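Local coordinates for fiber protein (Human adenovirus 14, PDB 3F0Y) that forms the trimeric knob at the tip of the adenovirus fiber and probably attaches the virus to receptors on the host cell, at residues A[13-19]-A[99-105]; A[77-81]-A[92-96]; A[122-126]-A[201-205]; A[150-154]-A[179-185]. One frame throughout, in Å; residues are numbered along the deposited sequence. Where two conformers were deposited one is given.

In the fold
All four contacts lie in the antiparallel beta sandwich of the fiber knob. Interactions 1 and 3 reach the sheet of strands 16-18, 39-48, 51-60 and 199-204, at its two outermost strands, with centres about 21 Å apart; both meet neighbouring subunits, so they belong to the trimer interface. Interactions 2 and 4 reach the other sheet, through neighbouring strands 73-82 and 171-180. Along the chain, interaction 2 falls within the span bridged by interaction 1, and T19 packs on L95 where they touch. Interaction 3 opens next and spans interaction 4, which lies beyond the chain's centre from interaction 1, their centres about 33 Å apart.

Interaction 1 (A[13-19]-A[99-105]); sequences NINTLWT and LNHKSGQ
W18 and N100 pair their backbones in both directions: W18 N donates to N100 O at 2.8 Å, nearly straight, and N100 N returns a longer bond to W18 O at 3.2 Å. Farther along, K102 N hydrogen-bonds N13 O at 3.3 Å. The side chain of H101 adds the other direct polar link. Its ND1 donates to T16 O at 2.8 Å with an N-H...O angle of 170°, the oxygen lying in the ring plane, while NE2 bonds T113 N; both ring nitrogens are thus held, which fixes the rotation of the imidazole. Water joins the far end, donating to N13 OD1 and accepting from G104 N. The K102 chain runs past N13 OD1 and bends at its last torsion, where K102 NZ bonds G104 O at 2.7 Å and forms a salt bridge with D207 of the second subunit. W18 NE1 bonds N106 O.

A single antiparallel bridge, W18 with N100, ties segment 99-105 to strand 16-18, an outermost strand of one sheet of the knob's beta sandwich. I14 CA sits over one face of the H101 ring, 3.6 Å from its centroid, in a CH-pi contact.

Apolar contacts flank the bridge. L17 CG packs on L99 CB at 3.7 Å, the two side chains at about a right angle, and T19 CG2 presses tightly on L99 CD2. The W18 indole, with CG between the backbone N and carbonyl carbon (chi1 75°), swings back over segment 99-105: K102 CB lies above one face, and W18 CZ2 has G104 O at its edge, 3.4 Å away.

Interaction 2 (A[77-81]-A[92-96]); sequences TAELF and LSSLK
L92 meets F81 where an irregular loop crosses the end of strand 73-82, an outermost strand of the knob's second antiparallel sheet; the two segments run 115° apart, and two serine hydroxyls and one backbone N-H bond the strand's backbone from this side. L92 CB packs on F81 CD1 at 3.7 Å, and the L92 carbonyl oxygen lies at the ring's edge, 3.3 Å from F81 CE1. S93 follows. Its OG, anti to the carbonyl carbon (chi1 -58°), accepts from F81 N at 2.8 Å with an angle of 167°, and is also hydrogen-bonded to L89 O, so the hydroxyl bridges two backbones. S94 grips E79 twice: S94 N donates to E79 O at 2.8 Å, and S94 OG accepts from E79 N at 2.9 Å. Both backbone polar atoms of E79 are thereby satisfied, while its carboxylate turns to a salt bridge with R174 on strand 171-180. L95 then dips toward the sandwich interior beside L41, its buried N without a partner, and L95 CB rests against the CD2 branch of L80 at 3.7 Å. K96 folds back along its own loop, NZ bonding S93 O and T90 O.

Interaction 3 (A[122-126]-A[201-205]); sequences TTAYP and FYYIR
Y125 OH accepts a hydrogen bond from I204 N at 2.9 Å, with an N-H...O angle of 164° and the nitrogen in the plane of the tyrosine ring. The bond pins the loop after strand 106-107 to the end of strand 199-204, an outermost strand of one sheet of the knob's antiparallel beta sandwich. Y125 OH also lies 3.2 Å from Y203 CA. With CG anti to the carbonyl carbon (chi1 -43°), the Y125 ring reaches from the loop to the strand backbone, and I204 O comes to its edge, 3.4 Å from Y125 CE1. The Y203 side chain crosses that of Y125 at about a right angle, and its CB packs 3.7 Å from Y125 CE1. From there Y203 heads into the fold, its hydroxyl hydrogen-bonded to F118 O. The methyl of A124 covers one face of the neighbouring Y125 ring near the rim. Both A124 and I204 also pack on V21 of the third subunit, which places this small apolar patch at the trimer interface. The A124 CB methyl touches I204 at two points, CB at 3.9 Å and the CD1 end at 4.0 Å.

Interaction 4 (A[150-154]-A[179-185]); sequences TAFPI and WNTGDAP
F152 and W179 form a T-shaped aromatic pair: the edge of the phenyl points at the face of the indole's five-membered ring, with centroids 4.8 Å apart and planes at 83°. F152 CE2 comes 3.5 Å from W179 CG, and F152 CZ equally near W179 CD1. The phenyl gets there because CG stands anti to the backbone N (chi1 -176°), carrying the ring across to the opposite segment. P185 closes over one phenyl face in a CH-pi contact, its CG 3.6 Å from the F152 centroid and almost on the ring normal; the same CG also lies above the rim of the indole, so P185 CG touches both rings.

These residues belong to the hairpin of strands 151-160 and 171-180 in one sheet of the knob's beta sandwich, and the chain leaving strand 171-180 curls back at T181-P185, so that P185 covers one face of F152. On the buried side, I154 runs side by side with W179, its CG1 3.8 Å from W179 CE3, while the indole rests on I74 and F76 of strand 73-82.

No hydrogen bond crosses between the segments; polar links lie within segment 179-185 or lead beyond it. T181 OG1, at the edge of the phenyl and 3.5 Å from F152 CZ, donates to D183 O at 2.8 Å from above the carbonyl plane, a bond within the 181-183 loop. W179 NE1 bonds Y71 O.

Interaction 1 (A[13-19]-A[99-105])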
loop_
_atom_site.group_PDB
_atom_site.type_symbol
_atom_site.label_atom_id
_atom_site.label_comp_id
_atom_site.label_asym_id
_atom_site.label_seq_id
_atom_site.Cartn_x
_atom_site.Cartn_y
_atom_site.Cartn_z
ATOM N N ASN A 13 18.363 8.208 -7.923
ATOM C CA ASN A 13 18.931 7.705 -6.671
ATOM C C ASN A 13 18.684 8.616 -5.467
ATOM O O ASN A 13 18.585 8.127 -4.341
ATOM C CB ASN A 13 20.435 7.460 -6.822
ATOM C CG ASN A 13 20.755 6.296 -7.744
ATOM O OD1 ASN A 13 20.067 5.273 -7.742
ATOM N ND2 ASN A 13 21.811 6.444 -8.534
ATOM N N ILE A 14 18.586 9.926 -5.698
ATOM C CA ILE A 14 18.326 10.881 -4.612
ATOM C C ILE A 14 16.855 10.963 -4.175
ATOM O O ILE A 14 16.546 11.647 -3.201
ATOM C CB ILE A 14 18.849 12.309 -4.934
ATOM C CG1 ILE A 14 18.138 12.913 -6.151
ATOM C CG2 ILE A 14 20.357 12.280 -5.147
ATOM C CD1 ILE A 14 18.069 14.427 -6.126
ATOM N N ASN A 15 15.958 10.282 -4.889
ATOM C CA ASN A 15 14.556 10.175 -4.464
ATOM C C ASN A 15 14.356 9.106 -3.390
ATOM O O ASN A 15 13.265 8.983 -2.836
ATOM C CB ASN A 15 13.634 9.877 -5.654
ATOM C CG ASN A 15 13.458 11.069 -6.575
ATOM O OD1 ASN A 15 13.293 12.204 -6.124
ATOM N ND2 ASN A 15 13.477 10.813 -7.878
ATOM N N THR A 16 15.406 8.332 -3.118
ATOM C CA THR A 16 15.392 7.312 -2.077
ATOM C C THR A 16 16.336 7.702 -0.944
ATOM O O THR A 16 17.452 8.153 -1.186
ATOM C CB THR A 16 15.836 5.947 -2.636
ATOM O OG1 THR A 16 14.852 5.464 -3.556
ATOM C CG2 THR A 16 16.021 4.927 -1.518
ATOM N N LEU A 17 15.862 7.543 0.289
ATOM C CA LEU A 17 16.694 7.650 1.480
ATOM C C LEU A 17 16.503 6.344 2.235
ATOM O O LEU A 17 15.396 6.048 2.682
ATOM C CB LEU A 17 16.250 8.839 2.334
ATOM C CG LEU A 17 17.086 9.172 3.570
ATOM C CD1 LEU A 17 18.521 9.498 3.184
ATOM C CD2 LEU A 17 16.457 10.329 4.336
ATOM N N TRP A 18 17.564 5.549 2.357
ATOM C CA TRP A 18 17.418 4.198 2.899
ATOM C C TRP A 18 18.629 3.692 3.682
ATOM O O TRP A 18 19.651 4.370 3.779
ATOM C CB TRP A 18 17.029 3.222 1.772
ATOM C CG TRP A 18 18.123 2.831 0.814
ATOM C CD1 TRP A 18 19.328 3.445 0.633
ATOM C CD2 TRP A 18 18.085 1.743 -0.118
ATOM N NE1 TRP A 18 20.050 2.796 -0.336
ATOM C CE2 TRP A 18 19.308 1.752 -0.821
ATOM C CE3 TRP A 18 17.138 0.759 -0.423
ATOM C CZ2 TRP A 18 19.609 0.814 -1.812
ATOM C CZ3 TRP A 18 17.436 -0.172 -1.407
ATOM C CH2 TRP A 18 18.665 -0.137 -2.090
ATOM N N THR A 19 18.481 2.494 4.242
ATOM C CA THR A 19 19.525 1.835 5.024
ATOM C C THR A 19 20.441 0.968 4.164
ATOM O O THR A 19 21.471 0.486 4.640
ATOM C CB THR A 19 18.893 0.896 6.064
ATOM O OG1 THR A 19 18.032 -0.033 5.392
ATOM C CG2 THR A 19 18.093 1.682 7.088
ATOM N N LEU A 99 20.954 7.209 7.422
ATOM C CA LEU A 99 20.421 6.875 6.110
ATOM C C LEU A 99 21.166 7.678 5.050
ATOM O O LEU A 99 21.690 8.758 5.330
ATOM C CB LEU A 99 18.927 7.198 6.031
ATOM C CG LEU A 99 18.012 6.535 7.061
ATOM C CD1 LEU A 99 16.626 7.163 7.010
ATOM C CD2 LEU A 99 17.936 5.030 6.834
ATOM N N ASN A 100 21.213 7.138 3.840
ATOM C CA ASN A 100 21.731 7.867 2.690
ATOM C C ASN A 100 20.977 7.431 1.436
ATOM O O ASN A 100 20.054 6.616 1.511
ATOM C CB ASN A 100 23.242 7.649 2.546
ATOM C CG ASN A 100 23.954 8.853 1.940
ATOM O OD1 ASN A 100 23.634 9.286 0.833
ATOM N ND2 ASN A 100 24.927 9.392 2.664
ATOM N N HIS A 101 21.364 7.980 0.290
ATOM C CA HIS A 101 20.681 7.703 -0.967
ATOM C C HIS A 101 21.005 6.325 -1.529
ATOM O O HIS A 101 21.873 5.617 -1.014
ATOM C CB HIS A 101 21.026 8.784 -1.993
ATOM C CG HIS A 101 20.483 10.133 -1.642
ATOM N ND1 HIS A 101 19.162 10.333 -1.306
ATOM C CD2 HIS A 101 21.075 11.348 -1.583
ATOM C CE1 HIS A 101 18.965 11.613 -1.051
ATOM N NE2 HIS A 101 20.111 12.250 -1.212
ATOM N N LYS A 102 20.284 5.950 -2.582
ATOM C CA LYS A 102 20.507 4.682 -3.264
ATOM C C LYS A 102 21.835 4.698 -4.013
ATOM O O LYS A 102 22.152 5.657 -4.714
ATOM C CB LYS A 102 19.363 4.382 -4.240
ATOM C CG LYS A 102 19.497 3.049 -4.971
ATOM C CD LYS A 102 18.304 2.779 -5.871
ATOM C CE LYS A 102 18.607 1.699 -6.903
ATOM N NZ LYS A 102 18.901 0.378 -6.286
ATOM N N SER A 103 22.605 3.632 -3.839
ATOM C CA SER A 103 23.814 3.396 -4.618
ATOM C C SER A 103 23.897 1.899 -4.870
ATOM O O SER A 103 24.523 1.160 -4.109
ATOM C CB SER A 103 25.050 3.896 -3.870
ATOM O OG SER A 103 26.230 3.609 -4.598
ATOM N N GLY A 104 23.238 1.453 -5.935
ATOM C CA GLY A 104 23.025 0.031 -6.155
ATOM C C GLY A 104 22.158 -0.532 -5.039
ATOM O O GLY A 104 21.114 0.037 -4.711
ATOM N N GLN A 105 22.604 -1.632 -4.437
ATOM C CA GLN A 105 21.896 -2.253 -3.313
ATOM C C GLN A 105 22.349 -1.695 -1.962
ATOM O O GLN A 105 21.904 -2.166 -0.911
ATOM C CB GLN A 105 22.103 -3.770 -3.337
ATOM C CG GLN A 105 21.609 -4.440 -4.610
ATOM C CD GLN A 105 20.111 -4.310 -4.791
ATOM O OE1 GLN A 105 19.640 -3.767 -5.791
ATOM N NE2 GLN A 105 19.353 -4.798 -3.819
HETATM O O HOH W 1 21.949 3.073 -7.990
#

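Interaction 2 (A[77-81]-A[92-96])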
loop_
_atom_site.group_PDB
_atom_site.type_symbol
_atom_site.label_atom_id
_atom_site.label_comp_id
_atom_site.label_asym_id
_atom_site.label_seq_id
_atom_site.Cartn_x
_atom_site.Cartn_y
_atom_site.Cartn_z
ATOM N N THR A 77 9.842 -1.409 19.441
ATOM C CA THR A 77 9.677 -0.164 18.706
ATOM C C THR A 77 11.002 0.325 18.141
ATOM O O THR A 77 12.010 0.358 18.846
ATOM C CB THR A 77 9.085 0.930 19.611
ATOM O OG1 THR A 77 7.812 0.499 20.105
ATOM C CG2 THR A 77 8.913 2.240 18.846
ATOM N N ALA A 78 10.988 0.680 16.860
ATOM C CA ALA A 78 12.099 1.378 16.231
ATOM C C ALA A 78 11.780 2.865 16.297
ATOM O O ALA A 78 10.871 3.337 15.616
ATOM C CB ALA A 78 12.267 0.928 14.792
ATOM N N GLU A 79 12.509 3.588 17.143
ATOM C CA GLU A 79 12.345 5.029 17.289
ATOM C C GLU A 79 13.402 5.734 16.450
ATOM O O GLU A 79 14.598 5.555 16.676
ATOM C CB GLU A 79 12.503 5.443 18.750
ATOM C CG GLU A 79 11.411 4.936 19.673
ATOM C CD GLU A 79 11.521 5.525 21.063
ATOM O OE1 GLU A 79 12.625 5.479 21.643
ATOM O OE2 GLU A 79 10.505 6.039 21.579
ATOM N N LEU A 80 12.954 6.530 15.483
ATOM C CA LEU A 80 13.854 7.248 14.589
ATOM C C LEU A 80 13.679 8.745 14.803
ATOM O O LEU A 80 12.612 9.295 14.537
ATOM C CB LEU A 80 13.572 6.881 13.130
ATOM C CG LEU A 80 13.484 5.385 12.811
ATOM C CD1 LEU A 80 13.192 5.187 11.335
ATOM C CD2 LEU A 80 14.758 4.651 13.213
ATOM N N PHE A 81 14.731 9.389 15.299
ATOM C CA PHE A 81 14.724 10.821 15.564
ATOM C C PHE A 81 15.639 11.528 14.575
ATOM O O PHE A 81 16.742 11.056 14.293
ATOM C CB PHE A 81 15.175 11.096 16.998
ATOM C CG PHE A 81 14.308 10.438 18.035
ATOM C CD1 PHE A 81 14.740 9.304 18.707
ATOM C CD2 PHE A 81 13.048 10.939 18.318
ATOM C CE1 PHE A 81 13.935 8.690 19.655
ATOM C CE2 PHE A 81 12.238 10.334 19.265
ATOM C CZ PHE A 81 12.682 9.206 19.936
ATOM N N LEU A 92 20.098 9.022 19.873
ATOM C CA LEU A 92 18.730 8.950 20.395
ATOM C C LEU A 92 17.906 7.837 19.749
ATOM O O LEU A 92 16.925 7.372 20.334
ATOM C CB LEU A 92 18.007 10.279 20.177
ATOM C CG LEU A 92 18.587 11.522 20.850
ATOM C CD1 LEU A 92 17.875 12.762 20.334
ATOM C CD2 LEU A 92 18.479 11.426 22.367
ATOM N N SER A 93 18.298 7.420 18.548
ATOM C CA SER A 93 17.479 6.528 17.732
ATOM C C SER A 93 17.867 5.065 17.877
ATOM O O SER A 93 18.986 4.742 18.274
ATOM C CB SER A 93 17.582 6.933 16.260
ATOM O OG SER A 93 17.170 8.272 16.077
ATOM N N SER A 94 16.924 4.184 17.546
ATOM C CA SER A 94 17.176 2.749 17.502
ATOM C C SER A 94 18.170 2.424 16.391
ATOM O O SER A 94 19.086 1.621 16.581
ATOM C CB SER A 94 15.870 1.988 17.271
ATOM O OG SER A 94 14.879 2.400 18.193
ATOM N N LEU A 95 17.977 3.057 15.235
ATOM C CA LEU A 95 18.889 2.926 14.102
ATOM C C LEU A 95 20.161 3.717 14.388
ATOM O O LEU A 95 20.100 4.913 14.669
ATOM C CB LEU A 95 18.224 3.441 12.822
ATOM C CG LEU A 95 19.017 3.355 11.514
ATOM C CD1 LEU A 95 19.351 1.918 11.152
ATOM C CD2 LEU A 95 18.233 4.025 10.391
ATOM N N LYS A 96 21.306 3.041 14.308
ATOM C CA LYS A 96 22.592 3.627 14.694
ATOM C C LYS A 96 23.475 4.013 13.508
ATOM O O LYS A 96 24.554 4.577 13.699
ATOM C CB LYS A 96 23.349 2.657 15.606
ATOM C CG LYS A 96 22.586 2.263 16.868
ATOM C CD LYS A 96 22.165 3.483 17.674
ATOM C CE LYS A 96 21.615 3.108 19.029
ATOM N NZ LYS A 96 21.231 4.328 19.791
#

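Interaction 3 (A[122-126]-A[201-205])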
loop_
_atom_site.group_PDB
_atom_site.type_symbol
_atom_site.label_atom_id
_atom_site.label_comp_id
_atom_site.label_asym_id
_atom_site.label_seq_id
_atom_site.Cartn_x
_atom_site.Cartn_y
_atom_site.Cartn_z
ATOM N N THR A 122 5.386 18.350 9.742
ATOM C CA THR A 122 4.943 18.858 11.041
ATOM C C THR A 122 3.586 19.554 10.920
ATOM O O THR A 122 2.907 19.770 11.921
ATOM C CB THR A 122 5.969 19.823 11.663
ATOM O OG1 THR A 122 6.258 20.881 10.744
ATOM C CG2 THR A 122 7.255 19.084 12.009
ATOM N N THR A 123 3.198 19.907 9.695
ATOM C CA THR A 123 1.870 20.451 9.435
ATOM C C THR A 123 0.827 19.337 9.438
ATOM O O THR A 123 -0.249 19.508 9.993
ATOM C CB THR A 123 1.814 21.210 8.095
ATOM O OG1 THR A 123 2.837 22.213 8.075
ATOM C CG2 THR A 123 0.457 21.874 7.907
ATOM N N ALA A 124 1.153 18.203 8.823
ATOM C CA ALA A 124 0.259 17.042 8.808
ATOM C C ALA A 124 0.311 16.278 10.130
ATOM O O ALA A 124 -0.711 15.773 10.599
ATOM C CB ALA A 124 0.619 16.113 7.652
ATOM N N TYR A 125 1.506 16.201 10.715
ATOM C CA TYR A 125 1.757 15.429 11.934
ATOM C C TYR A 125 2.424 16.337 12.970
ATOM O O TYR A 125 3.655 16.392 13.064
ATOM C CB TYR A 125 2.624 14.208 11.602
ATOM C CG TYR A 125 2.171 13.532 10.330
ATOM C CD1 TYR A 125 2.912 13.639 9.158
ATOM C CD2 TYR A 125 0.972 12.833 10.287
ATOM C CE1 TYR A 125 2.485 13.044 7.985
ATOM C CE2 TYR A 125 0.536 12.231 9.119
ATOM C CZ TYR A 125 1.297 12.342 7.970
ATOM O OH TYR A 125 0.877 11.753 6.802
ATOM N N PRO A 126 1.607 17.072 13.741
ATOM C CA PRO A 126 2.141 18.078 14.649
ATOM C C PRO A 126 2.817 17.502 15.887
ATOM O O PRO A 126 2.684 16.311 16.174
ATOM C CB PRO A 126 0.899 18.881 15.047
ATOM C CG PRO A 126 -0.222 17.933 14.912
ATOM C CD PRO A 126 0.135 17.003 13.797
ATOM N N PHE A 201 4.009 2.002 4.350
ATOM C CA PHE A 201 3.056 3.034 4.728
ATOM C C PHE A 201 3.410 4.349 4.059
ATOM O O PHE A 201 4.505 4.509 3.510
ATOM C CB PHE A 201 2.962 3.193 6.250
ATOM C CG PHE A 201 4.240 3.632 6.909
ATOM C CD1 PHE A 201 4.424 4.955 7.288
ATOM C CD2 PHE A 201 5.246 2.715 7.184
ATOM C CE1 PHE A 201 5.597 5.359 7.914
ATOM C CE2 PHE A 201 6.421 3.113 7.808
ATOM C CZ PHE A 201 6.595 4.438 8.173
ATOM N N TYR A 202 2.462 5.277 4.109
ATOM C CA TYR A 202 2.593 6.553 3.421
ATOM C C TYR A 202 2.346 7.706 4.382
ATOM O O TYR A 202 1.547 7.595 5.312
ATOM C CB TYR A 202 1.614 6.616 2.246
ATOM C CG TYR A 202 1.587 5.342 1.434
ATOM C CD1 TYR A 202 2.278 5.241 0.231
ATOM C CD2 TYR A 202 0.892 4.223 1.888
ATOM C CE1 TYR A 202 2.261 4.065 -0.504
ATOM C CE2 TYR A 202 0.868 3.050 1.164
ATOM C CZ TYR A 202 1.553 2.974 -0.028
ATOM O OH TYR A 202 1.524 1.802 -0.742
ATOM N N TYR A 203 3.051 8.807 4.157
ATOM C CA TYR A 203 2.828 10.006 4.937
ATOM C C TYR A 203 3.140 11.249 4.122
ATOM O O TYR A 203 3.942 11.207 3.185
ATOM C CB TYR A 203 3.611 9.978 6.256
ATOM C CG TYR A 203 5.121 9.889 6.149
ATOM C CD1 TYR A 203 5.887 11.014 5.857
ATOM C CD2 TYR A 203 5.786 8.690 6.389
ATOM C CE1 TYR A 203 7.275 10.942 5.783
ATOM C CE2 TYR A 203 7.173 8.606 6.317
ATOM C CZ TYR A 203 7.911 9.737 6.014
ATOM O OH TYR A 203 9.283 9.664 5.944
ATOM N N ILE A 204 2.478 12.343 4.481
ATOM C CA ILE A 204 2.661 13.620 3.810
ATOM C C ILE A 204 4.015 14.168 4.223
ATOM O O ILE A 204 4.306 14.295 5.413
ATOM C CB ILE A 204 1.551 14.619 4.181
ATOM C CG1 ILE A 204 0.193 14.107 3.691
ATOM C CG2 ILE A 204 1.846 15.990 3.584
ATOM C CD1 ILE A 204 -0.985 14.871 4.243
ATOM N N ARG A 205 4.849 14.483 3.243
ATOM C CA ARG A 205 6.220 14.853 3.549
ATOM C C ARG A 205 6.400 16.345 3.807
ATOM O O ARG A 205 5.645 17.185 3.309
ATOM C CB ARG A 205 7.194 14.344 2.481
ATOM C CG ARG A 205 6.995 14.852 1.070
ATOM C CD ARG A 205 7.852 14.024 0.117
ATOM N NE ARG A 205 7.834 14.486 -1.268
ATOM C CZ ARG A 205 8.421 15.600 -1.705
ATOM N NH1 ARG A 205 9.081 16.398 -0.874
ATOM N NH2 ARG A 205 8.346 15.923 -2.989
#

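Interaction 4 (A[150-154]-A[179-185])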
loop_
_atom_site.group_PDB
_atom_site.type_symbol
_atom_site.label_atom_id
_atom_site.label_comp_id
_atom_site.label_asym_id
_atom_site.label_seq_id
_atom_site.Cartn_x
_atom_site.Cartn_y
_atom_site.Cartn_z
ATOM N N THR A 150 3.738 -21.191 7.808
ATOM C CA THR A 150 2.506 -20.436 8.034
ATOM C C THR A 150 2.862 -18.966 8.253
ATOM O O THR A 150 3.977 -18.649 8.673
ATOM C CB THR A 150 1.727 -20.964 9.251
ATOM O OG1 THR A 150 2.526 -20.830 10.434
ATOM C CG2 THR A 150 1.349 -22.426 9.055
ATOM N N ALA A 151 1.912 -18.080 7.965
ATOM C CA ALA A 151 2.112 -16.641 8.116
ATOM C C ALA A 151 1.523 -16.162 9.437
ATOM O O ALA A 151 0.311 -16.218 9.638
ATOM C CB ALA A 151 1.474 -15.897 6.954
ATOM N N PHE A 152 2.390 -15.690 10.331
ATOM C CA PHE A 152 1.977 -15.187 11.638
ATOM C C PHE A 152 1.799 -13.670 11.579
ATOM O O PHE A 152 2.780 -12.944 11.413
ATOM C CB PHE A 152 3.022 -15.549 12.695
ATOM C CG PHE A 152 2.637 -15.143 14.090
ATOM C CD1 PHE A 152 1.903 -15.998 14.898
ATOM C CD2 PHE A 152 3.009 -13.906 14.591
ATOM C CE1 PHE A 152 1.546 -15.626 16.187
ATOM C CE2 PHE A 152 2.656 -13.528 15.874
ATOM C CZ PHE A 152 1.925 -14.388 16.675
ATOM N N PRO A 153 0.555 -13.181 11.738
ATOM C CA PRO A 153 0.314 -11.743 11.612
ATOM C C PRO A 153 0.861 -10.935 12.789
ATOM O O PRO A 153 0.668 -11.311 13.947
ATOM C CB PRO A 153 -1.213 -11.649 11.559
ATOM C CG PRO A 153 -1.687 -12.834 12.304
ATOM C CD PRO A 153 -0.683 -13.920 12.046
ATOM N N ILE A 154 1.542 -9.837 12.474
ATOM C CA ILE A 154 2.097 -8.934 13.478
ATOM C C ILE A 154 1.497 -7.549 13.275
ATOM O O ILE A 154 1.492 -7.038 12.158
ATOM C CB ILE A 154 3.633 -8.841 13.353
ATOM C CG1 ILE A 154 4.274 -10.215 13.566
ATOM C CG2 ILE A 154 4.196 -7.829 14.349
ATOM C CD1 ILE A 154 5.775 -10.230 13.345
ATOM N N TRP A 179 2.488 -8.264 18.929
ATOM C CA TRP A 179 1.459 -9.282 18.827
ATOM C C TRP A 179 1.052 -9.782 20.207
ATOM O O TRP A 179 1.838 -9.733 21.154
ATOM C CB TRP A 179 1.902 -10.436 17.926
ATOM C CG TRP A 179 3.053 -11.234 18.439
ATOM C CD1 TRP A 179 2.997 -12.284 19.304
ATOM C CD2 TRP A 179 4.433 -11.076 18.088
ATOM N NE1 TRP A 179 4.256 -12.780 19.530
ATOM C CE2 TRP A 179 5.157 -12.058 18.794
ATOM C CE3 TRP A 179 5.127 -10.194 17.251
ATOM C CZ2 TRP A 179 6.547 -12.184 18.692
ATOM C CZ3 TRP A 179 6.508 -10.320 17.149
ATOM C CH2 TRP A 179 7.201 -11.308 17.866
ATOM N N ASN A 180 -0.197 -10.227 20.289
ATOM C CA ASN A 180 -0.779 -10.767 21.511
ATOM C C ASN A 180 -1.690 -11.934 21.127
ATOM O O ASN A 180 -2.846 -11.729 20.759
ATOM C CB ASN A 180 -1.563 -9.663 22.237
ATOM C CG ASN A 180 -2.180 -10.128 23.550
ATOM O OD1 ASN A 180 -2.098 -11.299 23.919
ATOM N ND2 ASN A 180 -2.805 -9.196 24.264
ATOM N N THR A 181 -1.152 -13.152 21.203
ATOM C CA THR A 181 -1.835 -14.344 20.705
ATOM C C THR A 181 -1.877 -15.470 21.730
ATOM O O THR A 181 -1.249 -15.388 22.784
ATOM C CB THR A 181 -1.131 -14.865 19.434
ATOM O OG1 THR A 181 0.258 -15.089 19.714
ATOM C CG2 THR A 181 -1.257 -13.853 18.303
ATOM N N GLY A 182 -2.631 -16.519 21.410
ATOM C CA GLY A 182 -2.733 -17.703 22.259
ATOM C C GLY A 182 -1.586 -18.677 22.054
ATOM O O GLY A 182 -1.283 -19.481 22.935
ATOM N N ASP A 183 -0.957 -18.612 20.880
ATOM C CA ASP A 183 0.201 -19.442 20.558
ATOM C C ASP A 183 1.307 -18.565 19.976
ATOM O O ASP A 183 1.038 -17.695 19.146
ATOM C CB ASP A 183 -0.183 -20.521 19.540
ATOM C CG ASP A 183 -1.177 -21.528 20.096
ATOM O OD1 ASP A 183 -0.916 -22.095 21.181
ATOM O OD2 ASP A 183 -2.215 -21.763 19.440
ATOM N N ALA A 184 2.543 -18.796 20.413
ATOM C CA ALA A 184 3.692 -18.052 19.895
ATOM C C ALA A 184 4.022 -18.494 18.465
ATOM O O ALA A 184 3.699 -19.617 18.077
ATOM C CB ALA A 184 4.900 -18.248 20.796
ATOM N N PRO A 185 4.648 -17.603 17.672
ATOM C CA PRO A 185 5.142 -17.952 16.334
ATOM C C PRO A 185 5.987 -19.230 16.299
ATOM O O PRO A 185 5.840 -20.042 15.383
ATOM C CB PRO A 185 6.013 -16.751 15.951
ATOM C CG PRO A 185 5.543 -15.629 16.778
ATOM C CD PRO A 185 4.878 -16.184 17.999
#